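Long-range contacts in DNA polymerase III beta subunit (Streptococcus pyogenes, PDB 2AVT), which probably forms the ring-shaped sliding clamp that encircles DNA and tethers the replicative polymerase to its template: residues Ala14-Thr18 with Glu55-Pro59; Arg184-Arg188 with Thr252-Leu256. All blocks are in the same frame, centred on the assembly; numbering follows the deposited sequence.

From the N terminus, the chain runs through helix 8-18, whose last turn begins contact 1, and then through strands 33-39 and 42-48 before strand 52-59 returns against that helix. Contact 1 thus closes a loop of 36 residues within the N-terminal clamp domain, fastening helix to sheet. The chain next enters the central domain, where strand 184-191 opens contact 2; this closes across 63 intervening residues on the connection leading from strand 238-243 to strand 262-267 of the C-terminal domain. The two loops follow in series, neither nesting nor crossing. The centres of contact 1 and contact 2 are about 37 Å apart, on opposite sides of the chain's centre, and the contacts do not touch.

Contact 1: Ala14-Thr18 with Glu55-Pro59; sequences ALNTT and ENTIP
Asn56 turns its side-chain amide from strand 52-59 toward the last turn of helix 8-18, where Ala14 lies, a helix-on-sheet packing in the N-terminal domain of the DNA clamp fold. The short helix and strand segments run nearly antiparallel, at 171°, their axes approaching to 8.7 Å. With CG anti to the backbone N (chi1 -175°), the Asn56 amide is carried toward the carbonyl end of Ala14, where ND2 makes a weak, bent hydrogen bond to Ala14 O (3.3 Å, 141° at the hydrogen). Asn56 ND2 also lies 3.6 Å from Ala14 CB. The Thr17 and Asn56 side chains cross at about a right angle, Thr17 CB lying 3.9 Å from Asn56 ND2. Thr17 OG1 has its own partner, His13 O. Strand 238-243 pairs with one edge of the strand, and Asn56 touches Ile238 there; on the other edge, strand 42-48 sets Leu45 against Ala14 and Thr18. Two residues on, Ile58 points to the same side as Asn56 and sets CD1 3.7 Å from Ala14 CB, an apolar contact beside the polar one. Thr18 passes obliquely over the base of Asn56, Thr18 OG1 resting 3.5 Å from Asn56 CB, while that hydroxyl donates to Ala14 O at 2.9 Å, from the opposite face of the carbonyl plane to Thr18 N.

Contact 2: Arg184-Arg188 with Thr252-Leu256; sequences RMSQR and TDRLL
Met185 and Gln187 point from the same face of strand 184-191 toward the short 3-10 turn 253-255 and the residues beside it, in the connection between strands 238-243 and 262-267. The apolar part centres on Met185. Its CG lies anti to the backbone N (chi1 171°) and the chain stays extended to the sulphur, then bends at chi3 (82°), bringing the methyl CE of Met185 to 4.0 Å from Leu256 CD2. The two side chains meet at about a right angle. Leu255 approaches the sulphur instead, with CD1 4.3 Å from Met185 SD. Thr252 also faces Met185, crossing it at a slant; the modelled approach of its hydroxyl to the sulphur is implausibly close and its detail doubtful.

Mixed contacts surround Gln187. Leu256 lies across the end of this side chain, Leu256 CD2 being 4.1 Å from Gln187 OE1 and Leu256 CD1 4.1 Å from Gln187 NE2, so one isobutyl group touches both the amide and the Met185 methyl.

The polar approach is looser: Gln187 NE2 and Asp253 OD1 are 4.2 Å apart, with amide and carboxylate planes 49° from each other and no hydrogen bond between them. Asp253 OD1 is engaged by Lys176 in a salt bridge. Backbone bonds from Leu255 N to Thr252 O (3.0 Å) and from Leu256 N to Asp253 O define the 3-10 turn that carries Leu255 and leads into Leu256.

The turn packs beside a continuous sheet spanning both domains: strand 184-191 pairs with strand 174-180 on one side and with strand 367-372 on the other. Met185 and Thr252 both touch Val178, Met185 and Leu255 both touch Leu371, and Ser186 and Arg188 reach helix 139-149.

Contact 1: Ala14-Thr18 with Glu55-Pro59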
loop_
_atom_site.group_PDB
_atom_site.type_symbol
_atom_site.label_atom_id
_atom_site.label_comp_id
_atom_site.label_asym_id
_atom_site.label_seq_id
_atom_site.Cartn_x
_atom_site.Cartn_y
_atom_site.Cartn_z
ATOM N N ALA A 14 3.520 -14.965 15.776
ATOM C CA ALA A 14 4.231 -14.427 16.934
ATOM C C ALA A 14 5.394 -13.509 16.532
ATOM O O ALA A 14 5.684 -12.531 17.216
ATOM C CB ALA A 14 4.754 -15.572 17.806
ATOM N N LEU A 15 6.066 -13.842 15.432
ATOM C CA LEU A 15 7.181 -13.040 14.944
ATOM C C LEU A 15 6.706 -11.678 14.461
ATOM O O LEU A 15 7.318 -10.658 14.764
ATOM C CB LEU A 15 7.906 -13.765 13.799
ATOM C CG LEU A 15 8.810 -14.928 14.211
ATOM C CD1 LEU A 15 9.226 -15.768 12.986
ATOM C CD2 LEU A 15 10.028 -14.364 14.926
ATOM N N ASN A 16 5.617 -11.661 13.700
ATOM C CA ASN A 16 5.090 -10.408 13.180
ATOM C C ASN A 16 4.584 -9.494 14.283
ATOM O O ASN A 16 4.550 -8.284 14.117
ATOM C CB ASN A 16 3.966 -10.667 12.184
ATOM C CG ASN A 16 4.471 -11.260 10.887
ATOM O OD1 ASN A 16 5.651 -11.139 10.558
ATOM N ND2 ASN A 16 3.576 -11.888 10.132
ATOM N N THR A 17 4.180 -10.073 15.407
ATOM C CA THR A 17 3.699 -9.274 16.528
ATOM C C THR A 17 4.882 -8.579 17.190
ATOM O O THR A 17 4.830 -7.392 17.516
ATOM C CB THR A 17 3.024 -10.149 17.589
ATOM O OG1 THR A 17 1.863 -10.769 17.027
ATOM C CG2 THR A 17 2.615 -9.309 18.785
ATOM N N THR A 18 5.944 -9.347 17.400
ATOM C CA THR A 18 7.156 -8.845 18.026
ATOM C C THR A 18 7.818 -7.785 17.140
ATOM O O THR A 18 8.362 -6.797 17.639
ATOM C CB THR A 18 8.155 -9.995 18.261
ATOM O OG1 THR A 18 7.506 -11.051 18.986
ATOM C CG2 THR A 18 9.352 -9.501 19.060
ATOM N N GLU A 55 8.038 -8.491 24.503
ATOM C CA GLU A 55 8.524 -9.825 24.852
ATOM C C GLU A 55 7.313 -10.729 24.669
ATOM O O GLU A 55 6.354 -10.677 25.444
ATOM C CB GLU A 55 9.037 -9.885 26.292
ATOM C CG GLU A 55 10.465 -9.378 26.448
ATOM C CD GLU A 55 10.991 -9.485 27.869
ATOM O OE1 GLU A 55 10.779 -10.490 28.547
ATOM O OE2 GLU A 55 11.703 -8.453 28.318
ATOM N N ASN A 56 7.358 -11.540 23.623
ATOM C CA ASN A 56 6.249 -12.420 23.285
ATOM C C ASN A 56 6.691 -13.873 23.373
ATOM O O ASN A 56 7.618 -14.314 22.683
ATOM C CB ASN A 56 5.744 -12.059 21.882
ATOM C CG ASN A 56 4.505 -12.847 21.474
ATOM O OD1 ASN A 56 3.807 -13.425 22.309
ATOM N ND2 ASN A 56 4.218 -12.852 20.180
ATOM N N THR A 57 6.013 -14.610 24.243
ATOM C CA THR A 57 6.336 -15.998 24.486
ATOM C C THR A 57 5.369 -16.990 23.865
ATOM O O THR A 57 4.150 -16.843 23.979
ATOM C CB THR A 57 6.396 -16.282 26.010
ATOM O OG1 THR A 57 7.455 -15.519 26.599
ATOM C CG2 THR A 57 6.633 -17.771 26.271
ATOM N N ILE A 58 5.931 -17.993 23.201
ATOM C CA ILE A 58 5.151 -19.068 22.604
ATOM C C ILE A 58 5.369 -20.209 23.595
ATOM O O ILE A 58 6.484 -20.721 23.733
ATOM C CB ILE A 58 5.701 -19.505 21.241
ATOM C CG1 ILE A 58 5.696 -18.333 20.259
ATOM C CG2 ILE A 58 4.841 -20.639 20.682
ATOM C CD1 ILE A 58 6.525 -18.619 19.027
ATOM N N PRO A 59 4.312 -20.594 24.323
ATOM C CA PRO A 59 4.321 -21.662 25.329
ATOM C C PRO A 59 4.390 -23.081 24.774
ATOM O O PRO A 59 3.805 -23.381 23.740
ATOM C CB PRO A 59 3.019 -21.423 26.078
ATOM C CG PRO A 59 2.105 -20.991 24.964
ATOM C CD PRO A 59 2.972 -19.986 24.222
#

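Contact 2: Arg184-Arg188 with Thr252-Leu256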
loop_
_atom_site.group_PDB
_atom_site.type_symbol
_atom_site.label_atom_id
_atom_site.label_comp_id
_atom_site.label_asym_id
_atom_site.label_seq_id
_atom_site.Cartn_x
_atom_site.Cartn_y
_atom_site.Cartn_z
ATOM N N ARG A 184 -6.433 21.352 19.271
ATOM C CA ARG A 184 -7.573 20.490 19.534
ATOM C C ARG A 184 -7.190 19.562 20.686
ATOM O O ARG A 184 -6.015 19.346 20.954
ATOM C CB ARG A 184 -7.942 19.708 18.266
ATOM C CG ARG A 184 -6.891 18.749 17.760
ATOM C CD ARG A 184 -7.134 18.614 16.266
ATOM N NE ARG A 184 -6.757 17.326 15.689
ATOM C CZ ARG A 184 -5.606 16.708 15.911
ATOM N NH1 ARG A 184 -4.703 17.249 16.715
ATOM N NH2 ARG A 184 -5.354 15.558 15.302
ATOM N N MET A 185 -8.197 19.006 21.343
ATOM C CA MET A 185 -7.990 18.162 22.508
ATOM C C MET A 185 -9.055 17.087 22.607
ATOM O O MET A 185 -10.172 17.284 22.145
ATOM C CB MET A 185 -8.027 19.056 23.750
ATOM C CG MET A 185 -8.038 18.323 25.070
ATOM S SD MET A 185 -8.222 19.510 26.429
ATOM C CE MET A 185 -9.955 19.741 26.393
ATOM N N SER A 186 -8.693 15.967 23.222
ATOM C CA SER A 186 -9.598 14.844 23.408
ATOM C C SER A 186 -9.413 14.304 24.821
ATOM O O SER A 186 -8.276 14.076 25.266
ATOM C CB SER A 186 -9.288 13.743 22.397
ATOM O OG SER A 186 -10.281 12.740 22.455
ATOM N N GLN A 187 -10.529 14.105 25.522
ATOM C CA GLN A 187 -10.507 13.613 26.902
ATOM C C GLN A 187 -11.516 12.501 27.216
ATOM O O GLN A 187 -12.679 12.552 26.810
ATOM C CB GLN A 187 -10.756 14.771 27.863
ATOM C CG GLN A 187 -10.846 14.361 29.324
ATOM C CD GLN A 187 -11.503 15.430 30.178
ATOM O OE1 GLN A 187 -12.722 15.638 30.117
ATOM N NE2 GLN A 187 -10.701 16.122 30.962
ATOM N N ARG A 188 -11.055 11.511 27.972
ATOM C CA ARG A 188 -11.893 10.389 28.370
ATOM C C ARG A 188 -11.809 10.227 29.886
ATOM O O ARG A 188 -10.723 10.078 30.443
ATOM C CB ARG A 188 -11.424 9.098 27.683
ATOM C CG ARG A 188 -12.270 7.858 27.990
ATOM C CD ARG A 188 -13.684 7.961 27.404
ATOM N NE ARG A 188 -14.537 6.838 27.805
ATOM C CZ ARG A 188 -14.406 5.592 27.357
ATOM N NH1 ARG A 188 -13.458 5.289 26.480
ATOM N NH2 ARG A 188 -15.216 4.640 27.802
ATOM N N THR A 252 -4.780 20.890 31.592
ATOM C CA THR A 252 -5.827 20.797 30.587
ATOM C C THR A 252 -7.246 20.892 31.158
ATOM O O THR A 252 -8.195 21.170 30.430
ATOM C CB THR A 252 -5.671 19.490 29.778
ATOM O OG1 THR A 252 -6.638 19.461 28.725
ATOM C CG2 THR A 252 -5.853 18.281 30.675
ATOM N N ASP A 253 -7.397 20.658 32.459
ATOM C CA ASP A 253 -8.719 20.753 33.072
ATOM C C ASP A 253 -9.197 22.193 32.924
ATOM O O ASP A 253 -10.378 22.452 32.687
ATOM C CB ASP A 253 -8.667 20.390 34.560
ATOM C CG ASP A 253 -8.233 18.959 34.798
ATOM O OD1 ASP A 253 -8.690 18.072 34.052
ATOM O OD2 ASP A 253 -7.445 18.718 35.738
ATOM N N ARG A 254 -8.253 23.122 33.052
ATOM C CA ARG A 254 -8.532 24.549 32.951
ATOM C C ARG A 254 -8.977 24.973 31.557
ATOM O O ARG A 254 -9.215 26.155 31.315
ATOM C CB ARG A 254 -7.296 25.344 33.367
ATOM N N LEU A 255 -9.095 24.011 30.644
ATOM C CA LEU A 255 -9.509 24.305 29.275
ATOM C C LEU A 255 -10.954 23.907 28.993
ATOM O O LEU A 255 -11.532 24.326 27.991
ATOM C CB LEU A 255 -8.587 23.598 28.274
ATOM C CG LEU A 255 -7.157 24.131 28.136
ATOM C CD1 LEU A 255 -6.385 23.280 27.143
ATOM C CD2 LEU A 255 -7.195 25.579 27.674
ATOM N N LEU A 256 -11.536 23.093 29.868
ATOM C CA LEU A 256 -12.914 22.658 29.678
ATOM C C LEU A 256 -13.854 23.860 29.721
ATOM O O LEU A 256 -13.734 24.723 30.592
ATOM C CB LEU A 256 -13.306 21.643 30.755
ATOM C CG LEU A 256 -12.500 20.342 30.747
ATOM C CD1 LEU A 256 -12.986 19.425 31.857
ATOM C CD2 LEU A 256 -12.643 19.664 29.396
#